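PDB 1T0F: transposon Tn7 transposition protein TnsA from Escherichia coli, which cuts the 5' DNA strands at the ends of transposon Tn7 as a metal-dependent, restriction-enzyme-like endonuclease, forming the transposase together with TnsB. Local coordinates for residues Asn8-Ser12 against Trp35-Glu40; Gln26-Lys30 against Leu80-Glu84; Leu71-Trp75 against Lys245-Tyr249; Ile96-Ile102 against Glu150-Tyr155; Lys208-Ile214 against Phe252-Ala258. All blocks are in the same frame, centred on the assembly; numbering follows the deposited sequence.

Overall arrangement
Interactions 1, 2 and 4 belong to the nuclease half of the chain, interaction 5 to its carboxy-terminal half, and interaction 3 joins the two across 169 intervening residues. Interaction 4, an apolar contact between two helices, is the most buried; the others are partly buried. Chemistry follows place: interaction 1 is van der Waals packing of loops, interaction 2 a water-bridged polar seam along edge strand 79-87, interaction 3 a mixture of salt bridge and aromatic rings, and interaction 5 largely backbone hydrogen bonds. I82 packs on L73, joining interactions 2 and 3, while N247 and F246 meet N255 and F252, joining 3 and 5. Interactions 4 and 5 lie farthest apart, centres about 49 Å.

Interaction 1 (Asn8-Ser12 against Trp35-Glu40); sequences NSSFS and WLTVQE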
# COMPACT_ATOMS: atom_id res chain seq x y z
N ASN A 8 -16.43 10.89 6.42
CA ASN A 8 -16.36 9.44 6.79
C ASN A 8 -16.01 8.55 5.59
O ASN A 8 -15.93 9.02 4.45
CB ASN A 8 -17.68 8.99 7.41
CG ASN A 8 -18.88 9.38 6.57
OD1 ASN A 8 -19.01 8.96 5.42
ND2 ASN A 8 -19.78 10.17 7.14
N SER A 9 -15.81 7.27 5.86
CA SER A 9 -15.46 6.31 4.83
C SER A 9 -16.66 5.68 4.14
O SER A 9 -16.51 5.00 3.12
CB SER A 9 -14.58 5.21 5.42
OG SER A 9 -15.23 4.54 6.48
N SER A 10 -17.86 5.90 4.68
CA SER A 10 -19.07 5.35 4.09
C SER A 10 -19.64 6.31 3.05
O SER A 10 -19.57 7.53 3.21
CB SER A 10 -20.11 5.07 5.17
OG SER A 10 -20.55 6.27 5.78
N PHE A 11 -20.21 5.75 1.99
CA PHE A 11 -20.79 6.56 0.92
C PHE A 11 -22.28 6.32 0.78
O PHE A 11 -22.80 5.26 1.14
CB PHE A 11 -20.13 6.21 -0.43
CG PHE A 11 -18.66 6.54 -0.49
CD1 PHE A 11 -17.80 5.75 -1.26
CD2 PHE A 11 -18.13 7.62 0.20
CE1 PHE A 11 -16.44 6.05 -1.35
CE2 PHE A 11 -16.77 7.93 0.12
CZ PHE A 11 -15.92 7.14 -0.65
N SER A 12 -22.97 7.33 0.26
CA SER A 12 -24.40 7.26 0.03
C SER A 12 -24.59 6.78 -1.41
O SER A 12 -23.61 6.68 -2.16
CB SER A 12 -25.02 8.65 0.19
OG SER A 12 -24.45 9.56 -0.74
N TRP A 35 -10.41 4.42 -5.94
CA TRP A 35 -11.80 4.51 -5.50
C TRP A 35 -11.87 5.32 -4.20
O TRP A 35 -12.73 6.18 -4.05
CB TRP A 35 -12.38 3.11 -5.29
CG TRP A 35 -13.78 3.12 -4.74
CD1 TRP A 35 -14.17 2.81 -3.46
CD2 TRP A 35 -14.97 3.49 -5.44
NE1 TRP A 35 -15.53 2.96 -3.33
CE2 TRP A 35 -16.05 3.38 -4.53
CE3 TRP A 35 -15.24 3.91 -6.75
CZ2 TRP A 35 -17.37 3.67 -4.89
CZ3 TRP A 35 -16.56 4.20 -7.11
CH2 TRP A 35 -17.61 4.08 -6.18
N LEU A 36 -10.95 5.06 -3.28
CA LEU A 36 -10.89 5.77 -2.01
C LEU A 36 -9.71 6.74 -2.01
O LEU A 36 -8.67 6.47 -2.61
CB LEU A 36 -10.70 4.80 -0.85
CG LEU A 36 -11.70 3.65 -0.67
CD1 LEU A 36 -11.22 2.77 0.49
CD2 LEU A 36 -13.10 4.19 -0.40
N THR A 37 -9.87 7.87 -1.33
CA THR A 37 -8.83 8.88 -1.22
C THR A 37 -8.50 9.06 0.26
O THR A 37 -9.20 8.52 1.11
CB THR A 37 -9.29 10.23 -1.79
OG1 THR A 37 -10.28 10.80 -0.93
CG2 THR A 37 -9.88 10.04 -3.17
N VAL A 38 -7.44 9.80 0.56
CA VAL A 38 -7.06 10.03 1.95
C VAL A 38 -8.19 10.71 2.74
O VAL A 38 -8.17 10.75 3.97
CB VAL A 38 -5.79 10.90 2.06
CG1 VAL A 38 -4.60 10.17 1.43
CG2 VAL A 38 -6.02 12.25 1.38
N GLN A 39 -9.18 11.24 2.02
CA GLN A 39 -10.32 11.89 2.66
C GLN A 39 -11.18 10.83 3.35
O GLN A 39 -11.89 11.13 4.30
CB GLN A 39 -11.17 12.63 1.62
CG GLN A 39 -10.43 13.73 0.88
CD GLN A 39 -9.94 14.84 1.80
OE1 GLN A 39 -9.04 14.64 2.61
NE2 GLN A 39 -10.54 16.02 1.67
N GLU A 40 -11.10 9.59 2.86
CA GLU A 40 -11.86 8.49 3.43
C GLU A 40 -11.07 7.71 4.47
O GLU A 40 -11.42 6.58 4.82
CB GLU A 40 -12.33 7.53 2.34
CG GLU A 40 -13.50 8.03 1.50
CD GLU A 40 -13.12 9.12 0.52
OE1 GLU A 40 -12.24 8.87 -0.34
OE2 GLU A 40 -13.71 10.22 0.59
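F11 is the centre of this contact between the amino-terminal loop and the loop that follows helix 13-21. Of all the residues here it gives up the most surface, and its CB points at the opposite segment, so the ring lies in the hollow between W35, L36 and E40. F11 CZ comes within 3.4 Å of E40 CG, F11 CE1 is 3.9 Å from L36 CD2, and the same F11 CE1 is 3.8 Å from W35 NE1, which sits near the plane of the phenyl ring at its edge. The two aromatic planes are inclined at 71°, with 5.8 Å between the centroids of the phenyl ring and the five-membered ring of W35.

E40 is the second large contributor. A glutamate suits this place because its methylene groups can pack while its carboxylate turns back on its own loop: E40 OE1 accepts from T37 N and from T37 OG1, each at 2.8 Å. S9 lies beside E40, with S9 CB 3.5 Å from E40 O. Outside the pair, R19 of helix 13-21 makes a cation-pi contact with F11.

The contact thus joins the two loops flanking that helix, some 6 Å from metal-binding D117 at the side chain of L36. With E40 paired within its loop, shape and apolar area, rather than direct hydrogen bonding, hold the segments together.

Interaction 2 (Gln26-Lys30 against Leu80-Glu84); sequences QGHGK and LDIRE
D81 to E84 run extended, while L80, at -100/-43, leaves that conformation; the facing loop 26-30 is irregular. G29 CA and D81 CA, 5.7 Å apart, set the register. D81 and R83 both direct CB toward the loop, with I82 between them turned away. D81 adopts chi1 t (-165°), which lets OD2 accept from G29 N at 2.8 Å, almost linearly. G29 has phi/psi of 51/-128, and its positive phi favours glycine. G27, at 93/167, has a backbone that would press a CB against the preceding carbonyl.

R83 (m, t, m, then chi4 166°) lays a guanidinium face against H28, with H28 CE1 3.2 Å from R83 NH1; H28 is m, chi2 -92°. R83 NH2 forms its salt bridge with D121 on the neighbouring strand. One water spans G27 O (2.7 Å) and R83 NH1 (2.9 Å), and another H28 ND1 (2.8 Å) and D81 OD2 (2.6 Å). L80 and D81 both face D121, a classic beta bulge in an edge strand of the nuclease's mixed sheet.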
# COMPACT_ATOMS: atom_id res chain seq x y z
N GLN A 26 -11.00 3.27 -12.62
CA GLN A 26 -10.66 3.03 -14.03
C GLN A 26 -9.32 3.63 -14.41
O GLN A 26 -8.78 4.49 -13.72
CB GLN A 26 -11.73 3.60 -14.95
CG GLN A 26 -13.11 2.99 -14.79
CD GLN A 26 -14.14 3.66 -15.68
OE1 GLN A 26 -14.08 3.55 -16.91
NE2 GLN A 26 -15.09 4.36 -15.07
N GLY A 27 -8.79 3.17 -15.54
CA GLY A 27 -7.52 3.68 -16.02
C GLY A 27 -6.33 2.87 -15.55
O GLY A 27 -6.44 2.03 -14.66
N HIS A 28 -5.18 3.13 -16.17
CA HIS A 28 -3.94 2.43 -15.83
C HIS A 28 -2.85 3.46 -15.71
O HIS A 28 -2.94 4.55 -16.29
CB HIS A 28 -3.58 1.43 -16.92
CG HIS A 28 -4.56 0.31 -17.06
ND1 HIS A 28 -4.42 -0.89 -16.39
CD2 HIS A 28 -5.70 0.20 -17.78
CE1 HIS A 28 -5.43 -1.68 -16.69
NE2 HIS A 28 -6.22 -1.05 -17.53
N GLY A 29 -1.80 3.12 -14.96
CA GLY A 29 -0.69 4.04 -14.80
C GLY A 29 -1.08 5.44 -14.37
O GLY A 29 -1.81 5.62 -13.39
N LYS A 30 -0.61 6.44 -15.10
CA LYS A 30 -0.89 7.82 -14.76
C LYS A 30 -2.37 8.20 -14.86
O LYS A 30 -2.79 9.19 -14.27
CB LYS A 30 -0.04 8.74 -15.64
CG LYS A 30 -0.07 10.20 -15.22
CD LYS A 30 1.32 10.82 -15.31
CE LYS A 30 1.28 12.31 -14.98
NZ LYS A 30 0.70 12.58 -13.63
N LEU A 80 5.31 -2.75 -12.58
CA LEU A 80 4.99 -1.83 -13.66
C LEU A 80 3.93 -0.81 -13.25
O LEU A 80 4.04 0.38 -13.57
CB LEU A 80 4.50 -2.61 -14.88
CG LEU A 80 4.18 -1.81 -16.14
CD1 LEU A 80 5.43 -1.12 -16.67
CD2 LEU A 80 3.61 -2.76 -17.19
N ASP A 81 2.90 -1.28 -12.56
CA ASP A 81 1.82 -0.39 -12.13
C ASP A 81 1.34 -0.79 -10.74
O ASP A 81 1.42 -1.96 -10.35
CB ASP A 81 0.65 -0.45 -13.12
CG ASP A 81 -0.34 0.70 -12.93
OD1 ASP A 81 -0.06 1.63 -12.14
OD2 ASP A 81 -1.41 0.68 -13.59
N ILE A 82 0.88 0.20 -9.99
CA ILE A 82 0.35 -0.02 -8.65
C ILE A 82 -0.97 0.75 -8.61
O ILE A 82 -0.97 1.97 -8.72
CB ILE A 82 1.28 0.56 -7.56
CG1 ILE A 82 2.60 -0.22 -7.53
CG2 ILE A 82 0.60 0.50 -6.19
CD1 ILE A 82 3.68 0.43 -6.65
N ARG A 83 -2.07 0.02 -8.50
CA ARG A 83 -3.39 0.63 -8.45
C ARG A 83 -3.99 0.41 -7.06
O ARG A 83 -4.53 -0.65 -6.77
CB ARG A 83 -4.28 0.04 -9.55
CG ARG A 83 -3.97 0.62 -10.95
CD ARG A 83 -4.79 -0.03 -12.07
NE ARG A 83 -4.36 -1.40 -12.38
CZ ARG A 83 -5.06 -2.26 -13.10
NH1 ARG A 83 -6.24 -1.92 -13.59
NH2 ARG A 83 -4.58 -3.47 -13.36
N GLU A 84 -3.89 1.44 -6.22
CA GLU A 84 -4.39 1.37 -4.84
C GLU A 84 -5.89 1.61 -4.74
O GLU A 84 -6.48 2.27 -5.60
CB GLU A 84 -3.65 2.38 -3.95
CG GLU A 84 -4.07 3.85 -4.11
CD GLU A 84 -3.36 4.59 -5.25
OE1 GLU A 84 -2.80 3.94 -6.16
OE2 GLU A 84 -3.38 5.84 -5.25
O HOH W 1 -8.16 0.30 -13.60
O HOH W 2 -2.05 -1.35 -15.06
O HOH W 3 -1.69 3.64 -11.52

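Interaction 3 (Leu71-Trp75 against Lys245-Tyr249); sequences LSLEW and KFNIY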
# COMPACT_ATOMS: atom_id res chain seq x y z
N LEU A 71 5.70 1.34 -0.26
CA LEU A 71 7.14 1.56 -0.39
C LEU A 71 7.86 0.27 -0.81
O LEU A 71 8.82 0.31 -1.59
CB LEU A 71 7.71 2.08 0.94
CG LEU A 71 7.23 3.47 1.37
CD1 LEU A 71 7.70 3.76 2.79
CD2 LEU A 71 7.76 4.52 0.40
N SER A 72 7.41 -0.86 -0.29
CA SER A 72 8.01 -2.15 -0.65
C SER A 72 7.75 -2.47 -2.12
O SER A 72 8.63 -3.01 -2.80
CB SER A 72 7.44 -3.27 0.24
OG SER A 72 7.65 -2.99 1.62
N LEU A 73 6.55 -2.17 -2.61
CA LEU A 73 6.21 -2.43 -4.01
C LEU A 73 6.98 -1.52 -4.96
O LEU A 73 7.48 -1.97 -5.99
CB LEU A 73 4.71 -2.23 -4.25
CG LEU A 73 3.75 -3.23 -3.59
CD1 LEU A 73 2.31 -2.71 -3.74
CD2 LEU A 73 3.90 -4.60 -4.24
N GLU A 74 7.06 -0.24 -4.61
CA GLU A 74 7.75 0.77 -5.42
C GLU A 74 9.25 0.47 -5.51
O GLU A 74 9.93 0.91 -6.43
CB GLU A 74 7.51 2.16 -4.81
CG GLU A 74 8.17 3.34 -5.51
CD GLU A 74 7.48 3.75 -6.81
OE1 GLU A 74 6.26 3.49 -6.98
OE2 GLU A 74 8.16 4.35 -7.67
N TRP A 75 9.76 -0.28 -4.54
CA TRP A 75 11.18 -0.65 -4.53
C TRP A 75 11.49 -1.75 -5.56
O TRP A 75 12.59 -1.77 -6.13
CB TRP A 75 11.56 -1.15 -3.14
CG TRP A 75 12.98 -1.66 -3.04
CD1 TRP A 75 14.11 -0.92 -2.85
CD2 TRP A 75 13.41 -3.02 -3.18
NE1 TRP A 75 15.22 -1.73 -2.84
CE2 TRP A 75 14.82 -3.03 -3.05
CE3 TRP A 75 12.74 -4.23 -3.40
CZ2 TRP A 75 15.57 -4.20 -3.13
CZ3 TRP A 75 13.49 -5.40 -3.48
CH2 TRP A 75 14.89 -5.38 -3.34
N LYS A 245 13.61 7.87 -3.77
CA LYS A 245 13.41 6.54 -3.24
C LYS A 245 14.80 5.96 -2.99
O LYS A 245 15.78 6.39 -3.61
CB LYS A 245 12.59 5.67 -4.19
CG LYS A 245 13.09 5.63 -5.61
CD LYS A 245 11.97 5.25 -6.58
CE LYS A 245 11.68 3.76 -6.59
NZ LYS A 245 10.69 3.41 -7.67
N PHE A 246 14.90 5.01 -2.07
CA PHE A 246 16.20 4.43 -1.75
C PHE A 246 16.10 2.94 -1.47
O PHE A 246 15.03 2.35 -1.62
CB PHE A 246 16.79 5.15 -0.53
CG PHE A 246 15.97 4.97 0.73
CD1 PHE A 246 14.76 5.63 0.90
CD2 PHE A 246 16.43 4.14 1.76
CE1 PHE A 246 14.01 5.47 2.07
CE2 PHE A 246 15.70 3.98 2.93
CZ PHE A 246 14.48 4.65 3.09
N ASN A 247 17.21 2.33 -1.07
CA ASN A 247 17.18 0.90 -0.75
C ASN A 247 16.59 0.76 0.65
O ASN A 247 17.31 0.76 1.65
CB ASN A 247 18.60 0.31 -0.79
CG ASN A 247 18.59 -1.20 -0.60
OD1 ASN A 247 17.54 -1.80 -0.43
ND2 ASN A 247 19.78 -1.81 -0.62
N ILE A 248 15.27 0.63 0.70
CA ILE A 248 14.54 0.52 1.96
C ILE A 248 14.87 -0.73 2.76
O ILE A 248 14.55 -0.82 3.95
CB ILE A 248 13.01 0.55 1.72
CG1 ILE A 248 12.58 -0.66 0.88
CG2 ILE A 248 12.63 1.82 1.00
CD1 ILE A 248 11.08 -0.89 0.86
N TYR A 249 15.51 -1.70 2.12
CA TYR A 249 15.87 -2.94 2.80
C TYR A 249 17.19 -2.79 3.54
O TYR A 249 17.68 -3.72 4.17
CB TYR A 249 15.91 -4.09 1.80
CG TYR A 249 14.52 -4.57 1.45
CD1 TYR A 249 13.79 -5.36 2.33
CD2 TYR A 249 13.90 -4.16 0.27
CE1 TYR A 249 12.47 -5.74 2.05
CE2 TYR A 249 12.59 -4.53 -0.02
CZ TYR A 249 11.88 -5.31 0.87
OH TYR A 249 10.59 -5.68 0.58
O HOH W 4 8.62 -5.25 3.03
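K245 makes the strongest link, reaching to the last turn of helix 64-75: K245 NZ forms a salt bridge with E74 OE2 at 2.7 Å and donates to E74 O at 2.9 Å. A long, flexible lysine suits this spot, where one ammonium serves both a carboxylate and a helix carbonyl; E74 also binds the loop residues S52 and K54. Weaker is the bond from W75 NE1 to N247 OD1, 3.3 Å and bent. The same N247 oxygen accepts from Y249 N, forming an Asx turn. A water bridges S72 OG (2.8 Å) and Y249 OH (3.2 Å), and S72 OG also bonds to A68 O.

Packing surrounds these bonds. Y249 sets its ring edge on the face of W75 in a T-shaped pair (centroids 4.6 Å, planes at 68°), and I248 CD1 presses against the helix backbone, 3.5 Å from L71 O. TnsC packs on S72 and Y249. The site is an interdomain interface, joining a helix of the restriction-endonuclease-like domain to the carboxy-terminal domain.

Interaction 4 (Ile96-Ile102 against Glu150-Tyr155); sequences IAIDSGI and ELERRY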
# COMPACT_ATOMS: atom_id res chain seq x y z
N ILE A 96 -21.63 -12.84 -5.07
CA ILE A 96 -20.74 -13.66 -4.25
C ILE A 96 -21.27 -13.77 -2.82
O ILE A 96 -21.27 -14.85 -2.22
CB ILE A 96 -19.30 -13.07 -4.22
CG1 ILE A 96 -18.69 -13.18 -5.62
CG2 ILE A 96 -18.43 -13.83 -3.21
CD1 ILE A 96 -17.37 -12.42 -5.77
N ALA A 97 -21.72 -12.65 -2.27
CA ALA A 97 -22.26 -12.63 -0.91
C ALA A 97 -23.45 -13.58 -0.82
O ALA A 97 -23.57 -14.38 0.11
CB ALA A 97 -22.68 -11.21 -0.53
N ILE A 98 -24.34 -13.49 -1.81
CA ILE A 98 -25.51 -14.36 -1.84
C ILE A 98 -25.09 -15.83 -1.88
O ILE A 98 -25.55 -16.64 -1.07
CB ILE A 98 -26.40 -14.04 -3.07
CG1 ILE A 98 -27.00 -12.65 -2.92
CG2 ILE A 98 -27.49 -15.10 -3.21
CD1 ILE A 98 -27.78 -12.17 -4.13
N ASP A 99 -24.19 -16.16 -2.80
CA ASP A 99 -23.74 -17.54 -2.94
C ASP A 99 -22.97 -18.08 -1.74
O ASP A 99 -23.01 -19.28 -1.47
CB ASP A 99 -22.87 -17.70 -4.19
CG ASP A 99 -23.64 -17.44 -5.47
OD1 ASP A 99 -24.83 -17.79 -5.53
OD2 ASP A 99 -23.04 -16.89 -6.42
N SER A 100 -22.28 -17.19 -1.02
CA SER A 100 -21.48 -17.61 0.12
C SER A 100 -22.19 -17.53 1.46
O SER A 100 -21.67 -17.99 2.48
CB SER A 100 -20.20 -16.78 0.19
OG SER A 100 -20.51 -15.42 0.43
N GLY A 101 -23.39 -16.94 1.47
CA GLY A 101 -24.13 -16.83 2.71
C GLY A 101 -23.53 -15.79 3.64
O GLY A 101 -23.45 -15.99 4.85
N ILE A 102 -23.10 -14.67 3.06
CA ILE A 102 -22.50 -13.58 3.80
C ILE A 102 -23.28 -12.30 3.51
O ILE A 102 -23.63 -12.04 2.37
CB ILE A 102 -21.03 -13.34 3.36
CG1 ILE A 102 -20.16 -14.54 3.74
CG2 ILE A 102 -20.49 -12.06 4.00
CD1 ILE A 102 -18.71 -14.40 3.33
N GLU A 150 -13.36 -13.05 2.96
CA GLU A 150 -13.79 -14.20 2.17
C GLU A 150 -14.47 -13.72 0.88
O GLU A 150 -14.28 -14.31 -0.19
CB GLU A 150 -14.74 -15.10 2.98
CG GLU A 150 -15.30 -16.30 2.23
CD GLU A 150 -14.24 -17.24 1.68
OE1 GLU A 150 -13.06 -17.16 2.09
OE2 GLU A 150 -14.60 -18.09 0.83
N LEU A 151 -15.27 -12.66 0.98
CA LEU A 151 -15.94 -12.13 -0.22
C LEU A 151 -14.87 -11.70 -1.23
O LEU A 151 -14.95 -12.01 -2.42
CB LEU A 151 -16.78 -10.91 0.13
CG LEU A 151 -18.05 -11.13 0.96
CD1 LEU A 151 -18.72 -9.78 1.21
CD2 LEU A 151 -19.00 -12.08 0.23
N GLU A 152 -13.88 -10.97 -0.72
CA GLU A 152 -12.79 -10.47 -1.54
C GLU A 152 -11.99 -11.63 -2.14
O GLU A 152 -11.60 -11.60 -3.31
CB GLU A 152 -11.88 -9.58 -0.69
CG GLU A 152 -10.80 -8.85 -1.47
CD GLU A 152 -9.95 -7.94 -0.60
OE1 GLU A 152 -10.19 -7.87 0.63
OE2 GLU A 152 -9.04 -7.29 -1.15
N ARG A 153 -11.73 -12.65 -1.32
CA ARG A 153 -10.97 -13.80 -1.79
C ARG A 153 -11.68 -14.45 -2.96
O ARG A 153 -11.07 -14.72 -4.00
CB ARG A 153 -10.80 -14.83 -0.66
CG ARG A 153 -9.93 -16.02 -1.05
CD ARG A 153 -10.01 -17.12 0.01
NE ARG A 153 -11.29 -17.83 -0.02
CZ ARG A 153 -11.62 -18.75 -0.93
NH1 ARG A 153 -10.77 -19.08 -1.89
NH2 ARG A 153 -12.81 -19.33 -0.88
N ARG A 154 -12.98 -14.70 -2.80
CA ARG A 154 -13.77 -15.32 -3.86
C ARG A 154 -13.80 -14.47 -5.13
O ARG A 154 -13.77 -15.01 -6.24
CB ARG A 154 -15.21 -15.56 -3.38
CG ARG A 154 -15.29 -16.60 -2.28
CD ARG A 154 -16.74 -16.91 -1.91
NE ARG A 154 -16.81 -17.94 -0.88
CZ ARG A 154 -17.62 -18.99 -0.93
NH1 ARG A 154 -18.42 -19.17 -1.97
NH2 ARG A 154 -17.61 -19.89 0.05
N TYR A 155 -13.86 -13.16 -4.96
CA TYR A 155 -13.89 -12.24 -6.09
C TYR A 155 -12.67 -12.45 -6.98
O TYR A 155 -12.79 -12.69 -8.19
CB TYR A 155 -13.88 -10.79 -5.59
CG TYR A 155 -13.96 -9.76 -6.70
CD1 TYR A 155 -15.20 -9.37 -7.22
CD2 TYR A 155 -12.81 -9.17 -7.23
CE1 TYR A 155 -15.29 -8.42 -8.24
CE2 TYR A 155 -12.89 -8.23 -8.26
CZ TYR A 155 -14.14 -7.86 -8.75
OH TYR A 155 -14.25 -6.91 -9.74
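Two helices of the nuclease domain cross here at 110°, their axes 10.0 Å apart; the first, 96-100, falls in a stretch assigned by similarity to a helix-turn-helix motif. L151 is the main knob. Its CD2 enters a hollow lined by I96, A97, S100 and I102, 3.5 Å from A97 CA and 3.9 Å from I96 CG2 and I102 CD1. The small A97 permits this close approach. In return, I96 fits between R154 and Y155: I96 CG2 is 3.7 Å from R154 CB, and I96 CD1 is 3.5 Å from Y155 CA. I102 fills the remaining corner against E150 CB.

G101, with positive phi, ends the helix in a Schellman motif and turns the chain so that I102 can reach back. Bordering the apolar patch, E150 pairs with R153 and R154; TnsC also meets this side, giving R154 NH2 an acidic partner. S100 turns its hydroxyl to its own helix, OG donating to I96 O at 2.8 Å, while S100 CB lies over one guanidinium face, 3.6 Å from R154 CZ.

Interaction 5 (Lys208-Ile214 against Phe252-Ala258); sequences KGDENII and FRANKCA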
# COMPACT_ATOMS: atom_id res chain seq x y z
N LYS A 208 28.95 11.68 -6.00
CA LYS A 208 29.35 11.09 -4.73
C LYS A 208 28.71 9.70 -4.59
O LYS A 208 28.58 9.17 -3.49
CB LYS A 208 28.91 11.99 -3.57
CG LYS A 208 29.43 13.42 -3.64
CD LYS A 208 30.93 13.49 -3.40
CE LYS A 208 31.45 14.91 -3.57
NZ LYS A 208 30.78 15.88 -2.67
N GLY A 209 28.32 9.14 -5.73
CA GLY A 209 27.68 7.84 -5.76
C GLY A 209 28.23 6.75 -4.86
O GLY A 209 27.47 5.96 -4.30
N ASP A 210 29.55 6.70 -4.71
CA ASP A 210 30.16 5.67 -3.88
C ASP A 210 30.22 6.00 -2.40
O ASP A 210 30.60 5.16 -1.59
CB ASP A 210 31.58 5.36 -4.38
CG ASP A 210 31.60 4.74 -5.76
OD1 ASP A 210 30.95 3.69 -5.95
OD2 ASP A 210 32.27 5.31 -6.65
N GLU A 211 29.85 7.23 -2.04
CA GLU A 211 29.92 7.63 -0.64
C GLU A 211 28.61 7.49 0.15
O GLU A 211 27.52 7.48 -0.42
CB GLU A 211 30.46 9.06 -0.54
CG GLU A 211 31.91 9.16 -1.03
CD GLU A 211 32.48 10.57 -0.96
OE1 GLU A 211 32.53 11.14 0.15
OE2 GLU A 211 32.91 11.09 -2.01
N ASN A 212 28.75 7.38 1.47
CA ASN A 212 27.62 7.24 2.38
C ASN A 212 26.76 8.50 2.36
O ASN A 212 27.27 9.62 2.46
CB ASN A 212 28.14 6.95 3.80
CG ASN A 212 27.04 6.96 4.84
OD1 ASN A 212 26.68 8.01 5.37
ND2 ASN A 212 26.49 5.79 5.13
N ILE A 213 25.44 8.31 2.24
CA ILE A 213 24.51 9.44 2.17
C ILE A 213 24.56 10.43 3.32
O ILE A 213 24.45 11.64 3.10
CB ILE A 213 23.05 8.93 1.99
CG1 ILE A 213 22.10 10.12 1.83
CG2 ILE A 213 22.64 8.10 3.18
CD1 ILE A 213 22.37 10.96 0.61
N ILE A 214 24.71 9.95 4.55
CA ILE A 214 24.75 10.86 5.70
C ILE A 214 26.03 11.70 5.67
O ILE A 214 26.00 12.91 5.92
CB ILE A 214 24.67 10.08 7.03
CG1 ILE A 214 23.46 9.14 7.01
CG2 ILE A 214 24.56 11.06 8.19
CD1 ILE A 214 22.12 9.83 6.77
N PHE A 252 18.54 3.51 6.09
CA PHE A 252 18.79 4.69 5.27
C PHE A 252 20.18 5.26 5.54
O PHE A 252 20.90 5.61 4.61
CB PHE A 252 17.72 5.76 5.53
CG PHE A 252 17.91 7.02 4.73
CD1 PHE A 252 18.80 8.01 5.16
CD2 PHE A 252 17.21 7.22 3.53
CE1 PHE A 252 19.00 9.17 4.41
CE2 PHE A 252 17.40 8.37 2.77
CZ PHE A 252 18.30 9.36 3.21
N ARG A 253 20.57 5.32 6.81
CA ARG A 253 21.87 5.87 7.18
C ARG A 253 23.03 5.08 6.57
O ARG A 253 24.15 5.57 6.48
CB ARG A 253 22.02 5.89 8.70
CG ARG A 253 22.36 4.53 9.28
CD ARG A 253 22.37 4.54 10.79
NE ARG A 253 21.03 4.74 11.32
CZ ARG A 253 20.72 4.67 12.61
NH1 ARG A 253 21.67 4.40 13.50
NH2 ARG A 253 19.47 4.86 13.01
N ALA A 254 22.74 3.85 6.16
CA ALA A 254 23.75 2.97 5.57
C ALA A 254 23.73 2.99 4.04
O ALA A 254 24.58 2.37 3.39
CB ALA A 254 23.54 1.55 6.07
N ASN A 255 22.77 3.70 3.45
CA ASN A 255 22.69 3.77 2.00
C ASN A 255 23.82 4.62 1.42
O ASN A 255 24.24 5.60 2.04
CB ASN A 255 21.36 4.42 1.56
CG ASN A 255 20.24 3.41 1.38
OD1 ASN A 255 19.65 3.33 0.31
ND2 ASN A 255 19.94 2.66 2.43
N LYS A 256 24.31 4.23 0.25
CA LYS A 256 25.33 5.01 -0.43
C LYS A 256 24.51 5.94 -1.33
O LYS A 256 23.35 5.66 -1.60
CB LYS A 256 26.23 4.12 -1.28
CG LYS A 256 27.15 3.24 -0.47
CD LYS A 256 28.11 2.47 -1.36
CE LYS A 256 29.04 1.61 -0.52
NZ LYS A 256 28.27 0.69 0.36
N CYS A 257 25.12 7.03 -1.78
CA CYS A 257 24.40 7.98 -2.63
C CYS A 257 23.84 7.37 -3.91
O CYS A 257 22.80 7.81 -4.41
CB CYS A 257 25.31 9.17 -2.96
SG CYS A 257 25.72 10.16 -1.50
N ALA A 258 24.53 6.35 -4.43
CA ALA A 258 24.07 5.69 -5.65
C ALA A 258 22.80 4.89 -5.39
O ALA A 258 22.11 4.51 -6.34
CB ALA A 258 25.16 4.78 -6.19
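Backbone hydrogen bonds form the framework here. A258 N donates to G209 O at 3.0 Å, C257 N to E211 O at 2.8 Å, and I213 N to N255 O at 3.0 Å, the last nearly straight at 175°. The latter two flank a single beta bridge between N212 and K256, whose CA atoms are 4.3 Å apart. G209 CA approaches A258 CA to 4.2 Å, and the lack of a side chain on the glycine keeps the place uncrowded. K208 to E211 form a type I turn, which brings both carbonyl acceptors to the opposite segment; C257 CB also lies close to this turn, 3.3 Å from K208 O.

One side-chain hydrogen bond adds to these: N212 ND2 donates to R253 O at 2.7 Å. Asparagine suits the N-cap of helix 213-223, since its amide can give this bond while N212 OD1 weakly caps I214 N at 2.9 Å.

Apolar packing joins C257, I213, I214 and F252. C257 points toward the first segment, its SG 4.0 Å from I213 CD1. F252 CE1 touches both I213 CG2 and I214 CD1 at 4.0 Å, and L232 and I235 of helix 230-240 pack on the same phenylalanine.

Lying away from the catalytic centre, the arrangement is a single antiparallel beta bridge between two loops of the carboxy-terminal domain, beside an asparagine N-cap that starts helix 213-223.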